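Local atomic coordinates of integrase (Enterobacteria phage lambda, PDB entry 1AE9), a protein that integrates the phage genome into the host chromosome by site-specific recombination and, together with excisionase, excises the prophage again. Residues G34-D39 with Q57-V62; D50-V55 with K63-T68. One frame throughout, in Å; residues are numbered along the deposited sequence.

Contact 1. Residues G34-D39 with Q57-V62; sequences GQRVGD and QSKTGV
Asp39, in the first turn of helix 37-42, grips the start of the hairpin loop 57-62 through one carboxylate oxygen: OD1 takes the backbone N of Ser58 on its syn lone pair, 2.9 Å and nearly straight at 171°, and accepts from Ser58 OG almost along its C-O axis. The loop joins the two hairpin strands of the tyrosine recombinase catalytic domain, and the contact holds two predicted active-site residues, Arg36 and Lys59. The second carboxylate oxygen, Asp39 OD2, is linked by water 2 to the backbone N of Lys59. Gln57 uses both ends of its amide. Gln57 NE2 donates to Gln35 OE1 at 2.8 Å, lying in the plane of the Gln35 carbonyl, on a lone pair, and also to the carbonyl of Leu155. Gln57 OE1 accepts from Thr60 OG1 on a lone pair, while Arg36 NH1 donates to it at 3.0 Å from above the carbonyl plane, the guanidinium turned 90° to the amide. Arg36, at the N-cap position, reaches this oxygen with a chain extended from CG to NE, and its NH2 is linked to the same oxygen through water 1. The guanidinium of Arg135, also predicted catalytic, lies close to Arg36 NH2, and Arg135 NH1 is held by the carbonyl of Gly34. Lys59 sends its NZ to a salt bridge with Asp127 of the second subunit, while its CD lies over one guanidinium face, 4.2 Å from Arg36 NE. Thr60 OG1 also closes an ST turn, accepting from Val62 N at 3.3 Å, and Thr60 CG2 packs 3.8 Å from Arg36 NH2.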
ATOM      1  N   GLY A  34      -2.056   3.750 -22.429  1.00 16.68           N
ATOM      2  CA  GLY A  34      -0.664   3.413 -22.175  1.00 15.47           C
ATOM      3  C   GLY A  34      -0.066   4.012 -20.902  1.00 15.33           C
ATOM      4  O   GLY A  34       1.158   3.961 -20.708  1.00 15.69           O
ATOM      5  N   GLN A  35      -0.909   4.545 -20.014  1.00 14.11           N
ATOM      6  CA  GLN A  35      -0.423   5.167 -18.782  1.00 13.95           C
ATOM      7  C   GLN A  35      -0.175   4.202 -17.622  1.00 14.71           C
ATOM      8  O   GLN A  35      -0.830   3.160 -17.510  1.00 14.38           O
ATOM      9  CB  GLN A  35      -1.370   6.294 -18.352  1.00 13.18           C
ATOM     10  CG  GLN A  35      -1.518   7.413 -19.400  1.00 15.39           C
ATOM     11  CD  GLN A  35      -0.173   7.903 -19.930  1.00 17.44           C
ATOM     12  OE1 GLN A  35       0.665   8.418 -19.177  1.00 19.48           O
ATOM     13  NE2 GLN A  35       0.053   7.718 -21.221  1.00 16.20           N
ATOM     14  N   ARG A  36       0.806   4.531 -16.783  1.00 16.08           N
ATOM     15  CA  ARG A  36       1.143   3.711 -15.624  1.00 16.05           C
ATOM     16  C   ARG A  36      -0.090   3.635 -14.729  1.00 16.54           C
ATOM     17  O   ARG A  36      -0.879   4.585 -14.684  1.00 16.42           O
ATOM     18  CB  ARG A  36       2.296   4.335 -14.848  1.00 16.33           C
ATOM     19  CG  ARG A  36       3.614   4.411 -15.614  1.00 21.08           C
ATOM     20  CD  ARG A  36       4.712   4.931 -14.703  1.00 20.90           C
ATOM     21  NE  ARG A  36       6.005   5.080 -15.369  1.00 22.11           N
ATOM     22  CZ  ARG A  36       6.333   6.096 -16.162  1.00 23.01           C
ATOM     23  NH1 ARG A  36       5.465   7.072 -16.416  1.00 23.48           N
ATOM     24  NH2 ARG A  36       7.554   6.158 -16.677  1.00 23.60           N
ATOM     25  N   VAL A  37      -0.235   2.533 -13.991  1.00 16.25           N
ATOM     26  CA  VAL A  37      -1.392   2.331 -13.123  1.00 15.55           C
ATOM     27  C   VAL A  37      -1.594   3.458 -12.099  1.00 16.76           C
ATOM     28  O   VAL A  37      -2.738   3.874 -11.847  1.00 15.43           O
ATOM     29  CB  VAL A  37      -1.384   0.916 -12.453  1.00 15.13           C
ATOM     30  CG1 VAL A  37      -0.198   0.758 -11.506  1.00 13.75           C
ATOM     31  CG2 VAL A  37      -2.719   0.654 -11.739  1.00 14.07           C
ATOM     32  N   GLY A  38      -0.490   4.001 -11.576  1.00 17.21           N
ATOM     33  CA  GLY A  38      -0.578   5.095 -10.620  1.00 15.98           C
ATOM     34  C   GLY A  38      -1.305   6.269 -11.245  1.00 16.49           C
ATOM     35  O   GLY A  38      -2.165   6.895 -10.619  1.00 18.31           O
ATOM     36  N   ASP A  39      -1.004   6.553 -12.506  1.00 15.73           N
ATOM     37  CA  ASP A  39      -1.659   7.657 -13.192  1.00 15.69           C
ATOM     38  C   ASP A  39      -3.098   7.343 -13.588  1.00 16.43           C
ATOM     39  O   ASP A  39      -3.945   8.235 -13.578  1.00 15.83           O
ATOM     40  CB  ASP A  39      -0.834   8.122 -14.392  1.00 17.15           C
ATOM     41  CG  ASP A  39       0.522   8.663 -13.982  1.00 17.84           C
ATOM     42  OD1 ASP A  39       0.590   9.389 -12.969  1.00 18.50           O
ATOM     43  OD2 ASP A  39       1.525   8.340 -14.648  1.00 18.99           O
ATOM     44  N   GLN A  57       2.263  12.826 -15.527  1.00 18.54           N
ATOM     45  CA  GLN A  57       2.741  11.608 -14.919  1.00 18.54           C
ATOM     46  C   GLN A  57       3.342  11.896 -13.555  1.00 20.13           C
ATOM     47  O   GLN A  57       4.241  12.732 -13.416  1.00 19.91           O
ATOM     48  CB  GLN A  57       3.723  10.921 -15.857  1.00 19.54           C
ATOM     49  CG  GLN A  57       3.105  10.668 -17.244  1.00 20.07           C
ATOM     50  CD  GLN A  57       3.986   9.835 -18.138  1.00 19.19           C
ATOM     51  OE1 GLN A  57       5.190   9.718 -17.906  1.00 21.41           O
ATOM     52  NE2 GLN A  57       3.390   9.223 -19.150  1.00 18.83           N
ATOM     53  N   SER A  58       2.822  11.193 -12.551  1.00 20.40           N
ATOM     54  CA  SER A  58       3.230  11.338 -11.158  1.00 21.74           C
ATOM     55  C   SER A  58       4.720  11.131 -10.919  1.00 22.09           C
ATOM     56  O   SER A  58       5.354  11.892 -10.187  1.00 22.66           O
ATOM     57  CB  SER A  58       2.432  10.362 -10.275  1.00 19.90           C
ATOM     58  OG  SER A  58       1.035  10.617 -10.336  1.00 23.01           O
ATOM     59  N   LYS A  59       5.273  10.104 -11.546  1.00 22.49           N
ATOM     60  CA  LYS A  59       6.674   9.771 -11.375  1.00 24.68           C
ATOM     61  C   LYS A  59       7.662  10.674 -12.127  1.00 23.90           C
ATOM     62  O   LYS A  59       8.622  11.180 -11.546  1.00 23.31           O
ATOM     63  CB  LYS A  59       6.884   8.307 -11.773  1.00 27.52           C
ATOM     64  CG  LYS A  59       8.311   7.791 -11.635  1.00 33.97           C
ATOM     65  CD  LYS A  59       8.457   6.400 -12.269  1.00 37.62           C
ATOM     66  CE  LYS A  59       9.906   5.906 -12.243  1.00 39.46           C
ATOM     67  NZ  LYS A  59      10.830   6.762 -13.058  1.00 40.72           N
ATOM     68  N   THR A  60       7.391  10.908 -13.404  1.00 23.30           N
ATOM     69  CA  THR A  60       8.283  11.683 -14.262  1.00 23.23           C
ATOM     70  C   THR A  60       8.000  13.168 -14.434  1.00 23.96           C
ATOM     71  O   THR A  60       8.899  13.922 -14.811  1.00 25.13           O
ATOM     72  CB  THR A  60       8.306  11.071 -15.665  1.00 22.84           C
ATOM     73  OG1 THR A  60       6.994  11.192 -16.242  1.00 23.68           O
ATOM     74  CG2 THR A  60       8.691   9.603 -15.592  1.00 20.55           C
ATOM     75  N   GLY A  61       6.751  13.577 -14.223  1.00 23.03           N
ATOM     76  CA  GLY A  61       6.393  14.970 -14.392  1.00 21.68           C
ATOM     77  C   GLY A  61       6.070  15.300 -15.842  1.00 22.42           C
ATOM     78  O   GLY A  61       5.777  16.453 -16.164  1.00 22.33           O
ATOM     79  N   VAL A  62       6.114  14.295 -16.717  1.00 21.74           N
ATOM     80  CA  VAL A  62       5.813  14.492 -18.137  1.00 21.20           C
ATOM     81  C   VAL A  62       4.339  14.845 -18.294  1.00 21.69           C
ATOM     82  O   VAL A  62       3.474  14.161 -17.754  1.00 22.16           O
ATOM     83  CB  VAL A  62       6.154  13.223 -18.960  1.00 20.88           C
ATOM     84  CG1 VAL A  62       5.681  13.354 -20.410  1.00 19.98           C
ATOM     85  CG2 VAL A  62       7.642  12.980 -18.919  1.00 18.75           C
TER
HETATM   86  O   HOH W   1       7.654   8.195 -18.696  1.00 33.39           O
HETATM   87  O   HOH W   2       3.902   8.071 -13.112  1.00 17.30           O

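Contact 2. Residues D50-V55 with K63-T68; sequences DGYLYV and KIAIPT
Four backbone hydrogen bonds join strands 52-55 and 63-67, two in each hydrogen-bonded pair: Leu53 with Ile66, where Leu53 N meets Ile66 O at 2.8 Å, and Val55 with Ile64. All four are nearly straight; Val55 N points almost along the C=O axis of Ile64. Beyond the strand end Thr68 N donates to Gly51 O at 3.1 Å, from above the carbonyl plane, and Thr68 OG1 adds a weak bond to the same oxygen. The non-hydrogen-bonded pairs put two tyrosines on one face of the sheet. Tyr52, with CG anti to its own carbonyl carbon (chi1 -81°), spreads its ring across the neighbouring strand: Pro67 CA makes a CH-pi contact over the ring face, 4.1 Å from the centroid, and Tyr52 CE2 touches Pro67 CB at 3.7 Å. Ala65 CB sits over the ring of Tyr54, offset toward the rim and 3.8 Å from Tyr54 CE2, and it is equally close to Tyr52 CD2. On the other, buried face Val55 CB meets Ile64 CG1 at 4.1 Å, Val55 CG2 meets the tip of Ile66, and Leu53 packs on Met79 of helix 79-90. Further out, Trp174 meets the Tyr54 ring edge-to-face and Lys176 makes a cation-pi contact with Tyr52; both belong to strand 173-176, which continues the sheet beside 63-67. The pairing is that of an antiparallel beta hairpin, here within the mixed sheet of the tyrosine recombinase catalytic domain.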
ATOM      1  N   ASP A  50     -12.189  19.480 -24.128  1.00 33.25           N
ATOM      2  CA  ASP A  50     -12.272  19.516 -25.590  1.00 35.78           C
ATOM      3  C   ASP A  50     -11.675  18.299 -26.291  1.00 35.15           C
ATOM      4  O   ASP A  50     -10.811  18.430 -27.158  1.00 34.87           O
ATOM      5  CB  ASP A  50     -11.617  20.796 -26.128  1.00 39.41           C
ATOM      6  CG  ASP A  50     -12.285  22.059 -25.606  1.00 43.82           C
ATOM      7  OD1 ASP A  50     -13.532  22.067 -25.479  1.00 45.35           O
ATOM      8  OD2 ASP A  50     -11.557  23.043 -25.322  1.00 45.06           O
ATOM      9  N   GLY A  51     -12.130  17.115 -25.898  1.00 34.81           N
ATOM     10  CA  GLY A  51     -11.633  15.899 -26.519  1.00 33.55           C
ATOM     11  C   GLY A  51     -10.209  15.485 -26.188  1.00 32.36           C
ATOM     12  O   GLY A  51      -9.609  14.706 -26.936  1.00 31.64           O
ATOM     13  N   TYR A  52      -9.656  16.001 -25.092  1.00 30.36           N
ATOM     14  CA  TYR A  52      -8.302  15.640 -24.685  1.00 29.80           C
ATOM     15  C   TYR A  52      -8.227  15.342 -23.195  1.00 29.03           C
ATOM     16  O   TYR A  52      -8.801  16.072 -22.385  1.00 28.83           O
ATOM     17  CB  TYR A  52      -7.299  16.742 -25.034  1.00 29.55           C
ATOM     18  CG  TYR A  52      -6.846  16.715 -26.473  1.00 31.12           C
ATOM     19  CD1 TYR A  52      -7.610  17.314 -27.476  1.00 31.21           C
ATOM     20  CD2 TYR A  52      -5.670  16.060 -26.841  1.00 30.92           C
ATOM     21  CE1 TYR A  52      -7.221  17.258 -28.810  1.00 31.72           C
ATOM     22  CE2 TYR A  52      -5.271  16.000 -28.176  1.00 32.74           C
ATOM     23  CZ  TYR A  52      -6.055  16.600 -29.153  1.00 32.18           C
ATOM     24  OH  TYR A  52      -5.685  16.527 -30.475  1.00 34.08           O
ATOM     25  N   LEU A  53      -7.565  14.236 -22.854  1.00 27.24           N
ATOM     26  CA  LEU A  53      -7.366  13.825 -21.466  1.00 24.84           C
ATOM     27  C   LEU A  53      -5.958  14.270 -21.086  1.00 23.89           C
ATOM     28  O   LEU A  53      -4.969  13.786 -21.643  1.00 22.00           O
ATOM     29  CB  LEU A  53      -7.513  12.303 -21.319  1.00 24.53           C
ATOM     30  CG  LEU A  53      -7.066  11.645 -20.004  1.00 24.91           C
ATOM     31  CD1 LEU A  53      -7.851  12.172 -18.817  1.00 23.93           C
ATOM     32  CD2 LEU A  53      -7.219  10.144 -20.111  1.00 24.28           C
ATOM     33  N   TYR A  54      -5.882  15.250 -20.191  1.00 23.79           N
ATOM     34  CA  TYR A  54      -4.610  15.805 -19.735  1.00 22.74           C
ATOM     35  C   TYR A  54      -4.021  14.969 -18.616  1.00 21.41           C
ATOM     36  O   TYR A  54      -4.670  14.738 -17.603  1.00 21.26           O
ATOM     37  CB  TYR A  54      -4.795  17.261 -19.286  1.00 23.41           C
ATOM     38  CG  TYR A  54      -5.039  18.197 -20.445  1.00 25.32           C
ATOM     39  CD1 TYR A  54      -6.284  18.261 -21.064  1.00 26.79           C
ATOM     40  CD2 TYR A  54      -4.004  18.964 -20.968  1.00 26.88           C
ATOM     41  CE1 TYR A  54      -6.490  19.058 -22.182  1.00 28.43           C
ATOM     42  CE2 TYR A  54      -4.198  19.765 -22.084  1.00 29.46           C
ATOM     43  CZ  TYR A  54      -5.442  19.805 -22.687  1.00 29.52           C
ATOM     44  OH  TYR A  54      -5.624  20.580 -23.807  1.00 32.20           O
ATOM     45  N   VAL A  55      -2.781  14.538 -18.799  1.00 20.31           N
ATOM     46  CA  VAL A  55      -2.113  13.703 -17.819  1.00 19.49           C
ATOM     47  C   VAL A  55      -0.722  14.195 -17.454  1.00 19.46           C
ATOM     48  O   VAL A  55       0.115  14.430 -18.336  1.00 19.01           O
ATOM     49  CB  VAL A  55      -1.965  12.241 -18.360  1.00 18.74           C
ATOM     50  CG1 VAL A  55      -1.091  11.399 -17.435  1.00 17.05           C
ATOM     51  CG2 VAL A  55      -3.338  11.594 -18.533  1.00 18.87           C
ATOM     52  N   LYS A  63       4.064  15.929 -19.010  1.00 22.91           N
ATOM     53  CA  LYS A  63       2.697  16.401 -19.233  1.00 25.00           C
ATOM     54  C   LYS A  63       2.241  16.176 -20.678  1.00 26.07           C
ATOM     55  O   LYS A  63       2.768  16.799 -21.602  1.00 26.68           O
ATOM     56  CB  LYS A  63       2.596  17.889 -18.878  1.00 24.55           C
ATOM     57  CG  LYS A  63       2.598  18.161 -17.390  1.00 25.20           C
ATOM     58  CD  LYS A  63       2.615  19.647 -17.076  1.00 26.18           C
ATOM     59  CE  LYS A  63       3.961  20.251 -17.412  1.00 27.93           C
ATOM     60  NZ  LYS A  63       5.069  19.525 -16.729  1.00 29.41           N
ATOM     61  N   ILE A  64       1.233  15.326 -20.865  1.00 26.48           N
ATOM     62  CA  ILE A  64       0.729  15.022 -22.203  1.00 25.93           C
ATOM     63  C   ILE A  64      -0.777  15.193 -22.322  1.00 25.69           C
ATOM     64  O   ILE A  64      -1.508  15.063 -21.339  1.00 25.98           O
ATOM     65  CB  ILE A  64       1.090  13.572 -22.626  1.00 27.53           C
ATOM     66  CG1 ILE A  64       0.493  12.561 -21.645  1.00 28.04           C
ATOM     67  CG2 ILE A  64       2.597  13.390 -22.673  1.00 27.01           C
ATOM     68  CD1 ILE A  64       0.790  11.124 -22.008  1.00 30.71           C
ATOM     69  N   ALA A  65      -1.236  15.516 -23.526  1.00 24.99           N
ATOM     70  CA  ALA A  65      -2.660  15.679 -23.792  1.00 25.69           C
ATOM     71  C   ALA A  65      -3.029  14.528 -24.728  1.00 26.66           C
ATOM     72  O   ALA A  65      -2.576  14.487 -25.878  1.00 26.29           O
ATOM     73  CB  ALA A  65      -2.928  17.031 -24.458  1.00 25.84           C
ATOM     74  N   ILE A  66      -3.805  13.573 -24.217  1.00 25.74           N
ATOM     75  CA  ILE A  66      -4.195  12.390 -24.985  1.00 25.04           C
ATOM     76  C   ILE A  66      -5.542  12.556 -25.685  1.00 24.77           C
ATOM     77  O   ILE A  66      -6.556  12.819 -25.038  1.00 24.13           O
ATOM     78  CB  ILE A  66      -4.253  11.118 -24.077  1.00 24.28           C
ATOM     79  CG1 ILE A  66      -2.977  10.997 -23.232  1.00 23.27           C
ATOM     80  CG2 ILE A  66      -4.397   9.866 -24.940  1.00 21.52           C
ATOM     81  CD1 ILE A  66      -2.999   9.845 -22.230  1.00 21.16           C
ATOM     82  N   PRO A  67      -5.567  12.418 -27.022  1.00 24.38           N
ATOM     83  CA  PRO A  67      -6.838  12.566 -27.735  1.00 23.94           C
ATOM     84  C   PRO A  67      -7.748  11.391 -27.404  1.00 24.24           C
ATOM     85  O   PRO A  67      -7.326  10.233 -27.495  1.00 24.69           O
ATOM     86  CB  PRO A  67      -6.404  12.579 -29.206  1.00 23.85           C
ATOM     87  CG  PRO A  67      -5.175  11.717 -29.214  1.00 24.06           C
ATOM     88  CD  PRO A  67      -4.456  12.146 -27.954  1.00 24.43           C
ATOM     89  N   THR A  68      -8.983  11.685 -27.002  1.00 24.18           N
ATOM     90  CA  THR A  68      -9.934  10.642 -26.634  1.00 25.15           C
ATOM     91  C   THR A  68     -10.483   9.849 -27.820  1.00 25.09           C
ATOM     92  O   THR A  68     -11.280   8.928 -27.650  1.00 25.53           O
ATOM     93  CB  THR A  68     -11.098  11.210 -25.821  1.00 25.76           C
ATOM     94  OG1 THR A  68     -11.734  12.254 -26.568  1.00 28.35           O
ATOM     95  CG2 THR A  68     -10.600  11.763 -24.492  1.00 24.83           C
TER

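From the N terminus the chain leaves helix 21-33, passes Gly34 to Asp39 into helix 37-42, then enters the hairpin through residues 50-55. The loop 57-62 comes back onto the start of that helix, closing contact 1; residues 63-68 then return along 50-55, closing contact 2. The segments alternate, so the two closures cross instead of nesting. Their centres lie about 13 Å apart, yet they touch through Gln35: its NE2 packs 3.6 Å from Ile64 CD1, and its OE1 lies 3.9 Å from Val55 CG1. Contact 2 thus pairs the two hairpin strands, while contact 1 fastens the connecting loop, with Lys59, to the helix start carrying Arg36.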